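Side-chain contacts in TRAP dicarboxylate transporter, DctP subunit (Ochrobactrum anthropi, PDB 4P47), which probably binds a small organic acid in the periplasm and delivers it to a TRAP membrane transporter, as members of solute-binding protein family 7 do: residues Val179-Phe184 with Ala189-Leu194; Asn157-Ala162 with Ala168-Arg173; Leu194-Leu199 with Gln211-Ala216; Leu110-Asn115 with Asp306-Ile311. All coordinates share one frame; numbering follows the deposited sequence.

Contact 1 of 4, residues Val179-Phe184 with Ala189-Leu194; sequences VPVALF and ANAVPL
Phe-184 and Ala-189 meet where a beta-alpha-beta crossover turns back into its sheet: strand 171-173 leads to helix 178-186, which returns the chain to strand 190-192, parallel to the first. The case illustrates how a crossover can be closed at its corner, for here the helix is bonded to the following strand close to the turn between them. At this buried end the backbone does much of the work. Ala-189 N donates to Phe-184 O over 2.9 Å, and the bond is moderately bent, with an N-H...O angle of 150°. The methyl of Ala-189 also closes on that oxygen, CB to O 3.6 Å, and lies near the ring plane at the edge of Phe-184, 4.3 Å from CD1. Phe-184 sets out toward the strand, and its ring then turns off; its CB stays against Ala-191, the two CB atoms 4.1 Å apart. The ring itself goes deeper into the domain, touching Thr-174 and meeting His-235 edge to face.

One helical turn earlier the fit slackens. Val-181 and Ala-191 are both partly exposed, and here the strand's methyl rests on helix backbone rather than on a side chain: Ala-191 CB lies 4.1 Å from Val-181 CA. The valine's side chain adds little, its CG1, anti to the backbone N (chi1 171°), standing 4.5 Å from Ala-191 CB.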
# COMPACT_ATOMS: atom_id res chain seq x y z
N VAL A 179 7.99 1.73 -12.03
CA VAL A 179 6.79 2.54 -12.14
C VAL A 179 6.97 3.95 -11.55
O VAL A 179 6.69 4.93 -12.22
CB VAL A 179 5.55 1.81 -11.60
CG1 VAL A 179 4.34 2.71 -11.62
CG2 VAL A 179 5.28 0.55 -12.42
N PRO A 180 7.41 4.07 -10.28
CA PRO A 180 7.50 5.43 -9.75
C PRO A 180 8.53 6.28 -10.48
O PRO A 180 8.34 7.48 -10.60
CB PRO A 180 7.89 5.21 -8.28
CG PRO A 180 8.42 3.82 -8.20
CD PRO A 180 7.65 3.04 -9.25
N VAL A 181 9.61 5.68 -10.96
CA VAL A 181 10.59 6.46 -11.71
C VAL A 181 9.97 6.96 -13.02
O VAL A 181 10.14 8.13 -13.38
CB VAL A 181 11.85 5.62 -11.98
CG1 VAL A 181 12.77 6.34 -12.94
CG2 VAL A 181 12.59 5.33 -10.69
N ALA A 182 9.24 6.10 -13.72
CA ALA A 182 8.55 6.52 -14.93
C ALA A 182 7.54 7.62 -14.63
O ALA A 182 7.46 8.63 -15.33
CB ALA A 182 7.85 5.32 -15.61
N LEU A 183 6.78 7.44 -13.56
CA LEU A 183 5.73 8.38 -13.16
C LEU A 183 6.30 9.77 -12.91
O LEU A 183 5.82 10.76 -13.46
CB LEU A 183 5.04 7.88 -11.88
CG LEU A 183 4.14 8.87 -11.16
CD1 LEU A 183 2.98 9.33 -12.04
CD2 LEU A 183 3.66 8.26 -9.87
N PHE A 184 7.33 9.85 -12.08
CA PHE A 184 7.81 11.18 -11.71
C PHE A 184 8.55 11.86 -12.85
O PHE A 184 8.44 13.08 -13.02
CB PHE A 184 8.57 11.11 -10.37
CG PHE A 184 7.62 11.17 -9.19
CD1 PHE A 184 7.20 12.39 -8.70
CD2 PHE A 184 7.07 10.02 -8.67
CE1 PHE A 184 6.27 12.45 -7.66
CE2 PHE A 184 6.14 10.06 -7.65
CZ PHE A 184 5.74 11.26 -7.15
N ALA A 189 9.52 15.81 -12.97
CA ALA A 189 10.38 15.86 -11.80
C ALA A 189 11.62 15.02 -12.05
O ALA A 189 11.66 14.22 -12.98
CB ALA A 189 9.65 15.34 -10.56
N ASN A 190 12.60 15.21 -11.18
CA ASN A 190 13.73 14.30 -11.05
C ASN A 190 13.38 13.30 -9.96
O ASN A 190 13.00 13.72 -8.85
CB ASN A 190 14.99 15.06 -10.64
CG ASN A 190 15.66 15.75 -11.81
OD1 ASN A 190 15.23 15.66 -12.95
ND2 ASN A 190 16.77 16.43 -11.52
N ALA A 191 13.47 12.01 -10.27
CA ALA A 191 13.10 10.93 -9.36
C ALA A 191 14.36 10.45 -8.66
O ALA A 191 15.03 9.51 -9.11
CB ALA A 191 12.44 9.80 -10.13
N VAL A 192 14.68 11.09 -7.54
CA VAL A 192 15.97 11.00 -6.91
C VAL A 192 16.10 9.78 -5.99
O VAL A 192 15.22 9.55 -5.15
CB VAL A 192 16.23 12.27 -6.08
CG1 VAL A 192 17.57 12.19 -5.37
CG2 VAL A 192 16.17 13.49 -6.98
N PRO A 193 17.16 8.99 -6.14
CA PRO A 193 17.44 7.86 -5.25
C PRO A 193 18.14 8.32 -3.97
O PRO A 193 19.14 9.04 -4.06
CB PRO A 193 18.38 6.98 -6.09
CG PRO A 193 19.13 7.98 -6.91
CD PRO A 193 18.13 9.05 -7.25
N LEU A 194 17.63 7.94 -2.81
CA LEU A 194 18.30 8.23 -1.56
C LEU A 194 17.84 7.27 -0.48
O LEU A 194 16.64 7.07 -0.34
CB LEU A 194 17.99 9.66 -1.12
CG LEU A 194 18.83 10.16 0.05
CD1 LEU A 194 20.26 10.39 -0.40
CD2 LEU A 194 18.23 11.43 0.61

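Contact 2 of 4, residues Asn157-Ala162 with Ala168-Arg173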
# COMPACT_ATOMS: atom_id res chain seq x y z
N ASN A 157 9.44 21.71 -0.48
CA ASN A 157 9.73 22.94 0.25
C ASN A 157 9.85 24.14 -0.65
O ASN A 157 10.20 25.21 -0.17
CB ASN A 157 11.00 22.81 1.09
CG ASN A 157 11.01 23.78 2.25
OD1 ASN A 157 10.01 23.92 2.94
ND2 ASN A 157 12.14 24.47 2.45
N ARG A 158 9.54 24.01 -1.93
CA ARG A 158 9.64 25.13 -2.89
C ARG A 158 8.33 25.91 -3.03
O ARG A 158 8.31 27.14 -2.88
CB ARG A 158 10.05 24.63 -4.28
CG ARG A 158 11.36 23.91 -4.38
CD ARG A 158 12.52 24.87 -4.52
NE ARG A 158 12.73 25.60 -3.29
CZ ARG A 158 13.26 25.07 -2.19
NH1 ARG A 158 13.62 23.79 -2.18
NH2 ARG A 158 13.41 25.81 -1.10
N HIS A 159 7.23 25.23 -3.33
CA HIS A 159 5.95 25.91 -3.59
C HIS A 159 4.81 24.92 -3.60
O HIS A 159 5.04 23.72 -3.79
CB HIS A 159 5.98 26.65 -4.93
CG HIS A 159 6.40 25.79 -6.09
ND1 HIS A 159 7.60 25.95 -6.74
CD2 HIS A 159 5.78 24.75 -6.69
CE1 HIS A 159 7.70 25.06 -7.70
NE2 HIS A 159 6.61 24.31 -7.69
N PRO A 160 3.57 25.38 -3.43
CA PRO A 160 2.46 24.43 -3.49
C PRO A 160 2.39 23.71 -4.85
O PRO A 160 2.72 24.30 -5.89
CB PRO A 160 1.22 25.32 -3.28
CG PRO A 160 1.72 26.53 -2.58
CD PRO A 160 3.12 26.73 -3.04
N VAL A 161 1.98 22.45 -4.83
CA VAL A 161 1.74 21.68 -6.04
C VAL A 161 0.25 21.44 -6.22
O VAL A 161 -0.41 20.72 -5.45
CB VAL A 161 2.51 20.36 -6.00
CG1 VAL A 161 2.02 19.45 -7.12
CG2 VAL A 161 3.99 20.63 -6.12
N ALA A 162 -0.30 22.03 -7.27
CA ALA A 162 -1.73 21.89 -7.55
C ALA A 162 -2.00 21.34 -8.96
O ALA A 162 -3.15 21.05 -9.32
CB ALA A 162 -2.42 23.23 -7.34
N ALA A 168 7.14 20.47 -12.34
CA ALA A 168 8.26 20.61 -13.27
C ALA A 168 9.54 21.02 -12.55
O ALA A 168 9.59 22.02 -11.86
CB ALA A 168 7.93 21.65 -14.36
N GLY A 169 10.59 20.21 -12.73
CA GLY A 169 11.91 20.52 -12.24
C GLY A 169 12.18 20.22 -10.77
O GLY A 169 13.31 20.34 -10.31
N LEU A 170 11.15 19.82 -10.03
CA LEU A 170 11.36 19.49 -8.63
C LEU A 170 12.19 18.23 -8.48
O LEU A 170 12.00 17.26 -9.22
CB LEU A 170 10.05 19.29 -7.88
CG LEU A 170 9.13 20.49 -7.73
CD1 LEU A 170 7.86 20.10 -6.97
CD2 LEU A 170 9.84 21.63 -7.03
N LYS A 171 13.10 18.25 -7.51
CA LYS A 171 13.94 17.10 -7.19
C LYS A 171 13.26 16.36 -6.05
O LYS A 171 13.29 16.79 -4.90
CB LYS A 171 15.35 17.56 -6.79
CG LYS A 171 16.08 18.24 -7.95
CD LYS A 171 17.39 18.89 -7.52
CE LYS A 171 18.18 19.39 -8.71
NZ LYS A 171 19.55 19.83 -8.33
N ILE A 172 12.60 15.26 -6.40
CA ILE A 172 11.75 14.52 -5.47
C ILE A 172 12.35 13.15 -5.18
O ILE A 172 12.59 12.38 -6.10
CB ILE A 172 10.33 14.33 -6.04
CG1 ILE A 172 9.69 15.68 -6.41
CG2 ILE A 172 9.45 13.54 -5.05
CD1 ILE A 172 9.52 16.67 -5.24
N ARG A 173 12.62 12.86 -3.91
CA ARG A 173 13.06 11.51 -3.53
C ARG A 173 11.88 10.57 -3.73
O ARG A 173 10.80 10.75 -3.15
CB ARG A 173 13.51 11.48 -2.07
CG ARG A 173 14.17 10.17 -1.65
CD ARG A 173 13.19 9.09 -1.23
NE ARG A 173 13.90 8.02 -0.54
CZ ARG A 173 13.31 6.99 0.07
NH1 ARG A 173 11.99 6.90 0.10
NH2 ARG A 173 14.07 6.07 0.65
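Leu-170 fills the bend made by Arg-158, His-159 and Val-161, closing a small loop-helix connection of the alpha/beta fold: the chain leaves strand 141-156, passes through the short helix 164-167 and re-enters the sheet as strand 171-173. It is a worked case of one buried side chain serving several neighbours.

The apolar contacts are divided between the two methyls of the leucine. CD1 goes to Val-161, meeting CG2 at 4.0 Å as the two side chains pass one another running opposite ways. CD2 serves the more exposed side: the aliphatic root of the arginine lies over it, with Arg-158 CG 3.8 Å away, and His-159 CE1 is 4.1 Å from the same methyl. The imidazole reaches this place because its CG sits between the backbone N and the carbonyl carbon (chi1 53°), swinging the ring inward.

The polar ends of the two side chains are bonded elsewhere. The arginine chain, bent at chi2 and chi3, carries its guanidinium away from Leu-170 into a salt bridge with Asp-209, whose other carboxylate oxygen accepts from Lys-171 N. The imidazole is fixed in turn by the bond from His-159 NE2 to Asp-166 O.

Contact 3 of 4, residues Leu194-Leu199 with Gln211-Ala216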
# COMPACT_ATOMS: atom_id res chain seq x y z
N LEU A 194 17.63 7.94 -2.81
CA LEU A 194 18.30 8.23 -1.56
C LEU A 194 17.84 7.27 -0.48
O LEU A 194 16.64 7.07 -0.34
CB LEU A 194 17.99 9.66 -1.12
CG LEU A 194 18.83 10.16 0.05
CD1 LEU A 194 20.26 10.39 -0.40
CD2 LEU A 194 18.23 11.43 0.61
N PRO A 195 18.78 6.68 0.28
CA PRO A 195 18.36 5.86 1.42
C PRO A 195 17.49 6.63 2.39
O PRO A 195 17.75 7.81 2.68
CB PRO A 195 19.69 5.46 2.07
CG PRO A 195 20.69 5.54 0.95
CD PRO A 195 20.25 6.70 0.12
N TYR A 196 16.45 6.00 2.89
CA TYR A 196 15.47 6.69 3.71
C TYR A 196 16.10 7.39 4.92
O TYR A 196 15.68 8.50 5.29
CB TYR A 196 14.38 5.73 4.19
CG TYR A 196 13.21 6.42 4.84
CD1 TYR A 196 12.23 7.02 4.07
CD2 TYR A 196 13.07 6.47 6.22
CE1 TYR A 196 11.16 7.65 4.63
CE2 TYR A 196 11.98 7.11 6.80
CZ TYR A 196 11.04 7.70 6.00
OH TYR A 196 9.92 8.34 6.52
N THR A 197 17.10 6.76 5.52
CA THR A 197 17.71 7.30 6.72
C THR A 197 18.42 8.63 6.46
O THR A 197 18.67 9.40 7.40
CB THR A 197 18.67 6.26 7.35
OG1 THR A 197 19.01 6.64 8.67
CG2 THR A 197 19.89 6.07 6.54
N GLU A 198 18.73 8.93 5.21
CA GLU A 198 19.41 10.17 4.85
C GLU A 198 18.45 11.28 4.41
O GLU A 198 18.87 12.42 4.20
CB GLU A 198 20.43 9.92 3.74
CG GLU A 198 21.54 8.99 4.20
CD GLU A 198 22.51 8.59 3.12
OE1 GLU A 198 22.31 8.91 1.94
OE2 GLU A 198 23.49 7.91 3.48
N LEU A 199 17.17 10.95 4.29
CA LEU A 199 16.20 11.82 3.64
C LEU A 199 15.89 13.10 4.43
O LEU A 199 15.87 14.18 3.84
CB LEU A 199 14.91 11.04 3.35
CG LEU A 199 13.79 11.77 2.60
CD1 LEU A 199 14.30 12.51 1.37
CD2 LEU A 199 12.69 10.77 2.22
N GLN A 211 9.65 14.85 -1.37
CA GLN A 211 9.65 13.40 -1.28
C GLN A 211 8.22 12.92 -1.40
O GLN A 211 7.27 13.68 -1.16
CB GLN A 211 10.33 12.91 0.02
CG GLN A 211 9.67 13.40 1.29
CD GLN A 211 8.51 12.54 1.74
OE1 GLN A 211 8.61 11.31 1.76
NE2 GLN A 211 7.41 13.17 2.13
N GLU A 212 8.09 11.68 -1.81
CA GLU A 212 6.78 11.06 -1.97
C GLU A 212 6.68 9.84 -1.06
O GLU A 212 7.58 9.00 -1.01
CB GLU A 212 6.51 10.71 -3.45
CG GLU A 212 7.45 9.67 -4.07
CD GLU A 212 7.00 8.23 -3.85
OE1 GLU A 212 5.76 8.00 -3.74
OE2 GLU A 212 7.87 7.33 -3.86
N ASN A 213 5.60 9.76 -0.29
CA ASN A 213 5.42 8.75 0.74
C ASN A 213 4.03 8.91 1.34
O ASN A 213 3.37 9.93 1.11
CB ASN A 213 6.48 8.87 1.88
CG ASN A 213 7.68 7.97 1.68
OD1 ASN A 213 7.56 6.77 1.43
ND2 ASN A 213 8.87 8.55 1.80
N PRO A 214 3.61 7.94 2.16
CA PRO A 214 2.38 8.16 2.94
C PRO A 214 2.48 9.31 3.92
O PRO A 214 3.56 9.78 4.26
CB PRO A 214 2.17 6.82 3.66
CG PRO A 214 2.96 5.82 2.86
CD PRO A 214 4.17 6.60 2.39
N ASN A 215 1.33 9.80 4.37
CA ASN A 215 1.28 10.89 5.30
C ASN A 215 1.97 10.60 6.63
O ASN A 215 2.57 11.50 7.22
CB ASN A 215 -0.18 11.27 5.59
CG ASN A 215 -0.89 11.87 4.40
OD1 ASN A 215 -0.26 12.39 3.48
ND2 ASN A 215 -2.22 11.76 4.41
N ALA A 216 1.90 9.35 7.11
CA ALA A 216 2.40 9.03 8.43
C ALA A 216 3.87 9.38 8.53
O ALA A 216 4.32 9.82 9.59
CB ALA A 216 2.20 7.56 8.75
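This is a buried van der Waals contact between a helix start and a strand, in which Leu-199 and Tyr-196 of helix 196-205 lie against Gln-211 and Asn-213 of strand 210-213. Leu-199 CD2 rests on the aliphatic part of Gln-211, 3.9 Å from CB, the two side chains crossing at about a right angle. The amide of Asn-213 comes to the edge of the Tyr-196 ring, ND2 3.8 Å from CE1, with amide and ring planes 81° apart. The tyrosine's OH is bonded beyond, to Asn-217.

The polar bond lies within the strand, illustrating how one amide can orient another. Asn-213 ND2 donates to Gln-211 OE1 over 2.8 Å, arriving almost straight on to the carbonyl (C=O...N 179°). Gln-211 can present that oxygen because its chain folds back at chi2 (85°) and its NE2 is held by Thr-155 OG1. A leucine in its place would probably leave Asn-213 ND2 without this acceptor and the amide freer to turn.

Arg-173 packs against all four residues. Both ends of the Gln-211 amide are bonded, which is likely to limit its turning, and the bond to its OE1 probably helps to orient the Asn-213 amide beside that arginine.

Contact 4 of 4, residues Leu110-Asn115 with Asp306-Ile311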
# COMPACT_ATOMS: atom_id res chain seq x y z
N LEU A 110 0.38 1.04 -10.17
CA LEU A 110 0.07 1.98 -11.25
C LEU A 110 -0.53 3.26 -10.67
O LEU A 110 -1.20 3.24 -9.65
CB LEU A 110 -0.88 1.34 -12.28
CG LEU A 110 -0.29 0.15 -13.06
CD1 LEU A 110 -1.39 -0.54 -13.87
CD2 LEU A 110 0.87 0.56 -13.97
N PRO A 111 -0.27 4.38 -11.33
CA PRO A 111 -0.71 5.66 -10.73
C PRO A 111 -2.18 6.06 -10.83
O PRO A 111 -2.90 5.73 -11.78
CB PRO A 111 0.17 6.70 -11.43
CG PRO A 111 0.70 6.05 -12.65
CD PRO A 111 0.65 4.54 -12.45
N PHE A 112 -2.59 6.81 -9.81
CA PHE A 112 -3.90 7.45 -9.76
C PHE A 112 -5.08 6.48 -9.93
O PHE A 112 -6.12 6.84 -10.48
CB PHE A 112 -3.99 8.58 -10.80
CG PHE A 112 -2.92 9.62 -10.66
CD1 PHE A 112 -2.90 10.50 -9.58
CD2 PHE A 112 -1.91 9.73 -11.60
CE1 PHE A 112 -1.92 11.45 -9.46
CE2 PHE A 112 -0.92 10.70 -11.48
CZ PHE A 112 -0.93 11.56 -10.39
N LEU A 113 -4.94 5.26 -9.41
CA LEU A 113 -6.04 4.28 -9.50
C LEU A 113 -7.25 4.72 -8.67
O LEU A 113 -8.38 4.70 -9.16
CB LEU A 113 -5.60 2.89 -9.01
CG LEU A 113 -4.41 2.28 -9.76
CD1 LEU A 113 -4.09 0.89 -9.21
CD2 LEU A 113 -4.65 2.18 -11.27
N PHE A 114 -7.02 5.09 -7.40
CA PHE A 114 -8.10 5.32 -6.46
C PHE A 114 -8.05 6.71 -5.87
O PHE A 114 -6.95 7.24 -5.62
CB PHE A 114 -8.04 4.30 -5.31
CG PHE A 114 -7.79 2.90 -5.75
CD1 PHE A 114 -8.66 2.26 -6.61
CD2 PHE A 114 -6.70 2.19 -5.26
CE1 PHE A 114 -8.42 0.97 -7.02
CE2 PHE A 114 -6.46 0.90 -5.65
CZ PHE A 114 -7.33 0.28 -6.53
N ASN A 115 -9.22 7.28 -5.60
CA ASN A 115 -9.29 8.59 -4.97
C ASN A 115 -9.66 8.52 -3.48
O ASN A 115 -9.60 9.52 -2.76
CB ASN A 115 -10.28 9.49 -5.74
CG ASN A 115 -9.85 9.74 -7.19
OD1 ASN A 115 -9.02 9.00 -7.74
ND2 ASN A 115 -10.41 10.77 -7.81
N ASP A 306 -4.12 11.50 -17.20
CA ASP A 306 -4.08 11.52 -18.66
C ASP A 306 -2.70 11.94 -19.16
O ASP A 306 -2.22 11.44 -20.18
CB ASP A 306 -5.17 12.44 -19.24
CG ASP A 306 -6.58 11.87 -19.05
OD1 ASP A 306 -6.72 10.68 -18.70
OD2 ASP A 306 -7.55 12.63 -19.25
N ALA A 307 -2.04 12.85 -18.45
CA ALA A 307 -0.72 13.31 -18.85
C ALA A 307 0.32 12.21 -18.74
O ALA A 307 1.29 12.18 -19.50
CB ALA A 307 -0.30 14.53 -18.04
N VAL A 308 0.14 11.28 -17.81
CA VAL A 308 1.14 10.25 -17.62
C VAL A 308 0.78 8.93 -18.31
O VAL A 308 1.63 8.07 -18.49
CB VAL A 308 1.48 10.00 -16.11
CG1 VAL A 308 1.90 11.32 -15.46
CG2 VAL A 308 0.34 9.37 -15.35
N LYS A 309 -0.47 8.80 -18.77
CA LYS A 309 -0.91 7.55 -19.35
C LYS A 309 -0.02 7.01 -20.48
O LYS A 309 0.27 5.82 -20.51
CB LYS A 309 -2.34 7.68 -19.88
CG LYS A 309 -2.86 6.37 -20.46
CD LYS A 309 -4.31 6.46 -20.88
CE LYS A 309 -4.86 5.08 -21.24
NZ LYS A 309 -4.14 4.47 -22.41
N PRO A 310 0.38 7.87 -21.44
CA PRO A 310 1.19 7.29 -22.53
C PRO A 310 2.51 6.68 -22.06
O PRO A 310 3.03 5.76 -22.70
CB PRO A 310 1.44 8.47 -23.47
CG PRO A 310 0.34 9.47 -23.15
CD PRO A 310 0.08 9.29 -21.66
N ILE A 311 3.05 7.18 -20.95
CA ILE A 311 4.26 6.63 -20.36
C ILE A 311 3.92 5.33 -19.63
O ILE A 311 4.56 4.30 -19.82
CB ILE A 311 4.92 7.64 -19.40
CG1 ILE A 311 5.56 8.79 -20.18
CG2 ILE A 311 6.00 6.97 -18.55
CD1 ILE A 311 4.59 9.88 -20.62
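Val-308 sits against Pro-111 and Phe-112, and through it helix 298-312 is packed onto the loop that joins strand 90-94 to helix 117-125. Parts of this periplasmic-binding-protein fold (solute-binding family 7) nearly two hundred residues apart in sequence thus meet in a buried patch, a good example of a long-range contact resting on very few atoms.

The apolar part turns on one methyl. Val-308 CG2 lies 4.3 Å from Pro-111 CG and equally 4.3 Å from Phe-112 CE2, resting on both the proline ring and the phenyl, which it approaches at the edge and near the ring plane. Phe-112 has a left-handed backbone (phi 56°, psi 35°), an uncommon turn for a residue with a side chain, and its ring and Pro-111 both meet the same methyl. Val-308 also touches Ala-186 of helix 178-186, and the phenyl touches Leu-304.

Polar bonds tie down the loop backbone. Arg-305 NH2 donates to Phe-112 O, Arg-335 NH2 to Leu-113 O, and Phe-112 has a backbone bond with His-235.

Within the helix, the usual bonding is interrupted just after Val-308. Pro-310 has no N-H to give, the helix kinks, and Ile-311 N makes only a weak bond, 3.0 Å long, to Val-308 O.

In the fold
Contacts 1, 2 and 3 share one sheet, their centres 12 to 15 Å apart. Contacts 1 and 2 are joined through strand pairing, with Val-192 N 2.8 Å from Ile-172 O. Arg-173 of contact 2 reaches into contact 3, where its NE lies 2.9 Å from Leu-194 O; in TRAP relatives an arginine at this place grips the ligand carboxylate, so contact 3 probably borders the pocket, which in this crystal holds a chain C-terminus. Contact 4 lies beyond helix 178-186, on which Leu-183 bridges to it: its CD1 is 3.9 Å from Pro-111 CB. From contact 3 it stays about 10 Å away at the nearest atoms.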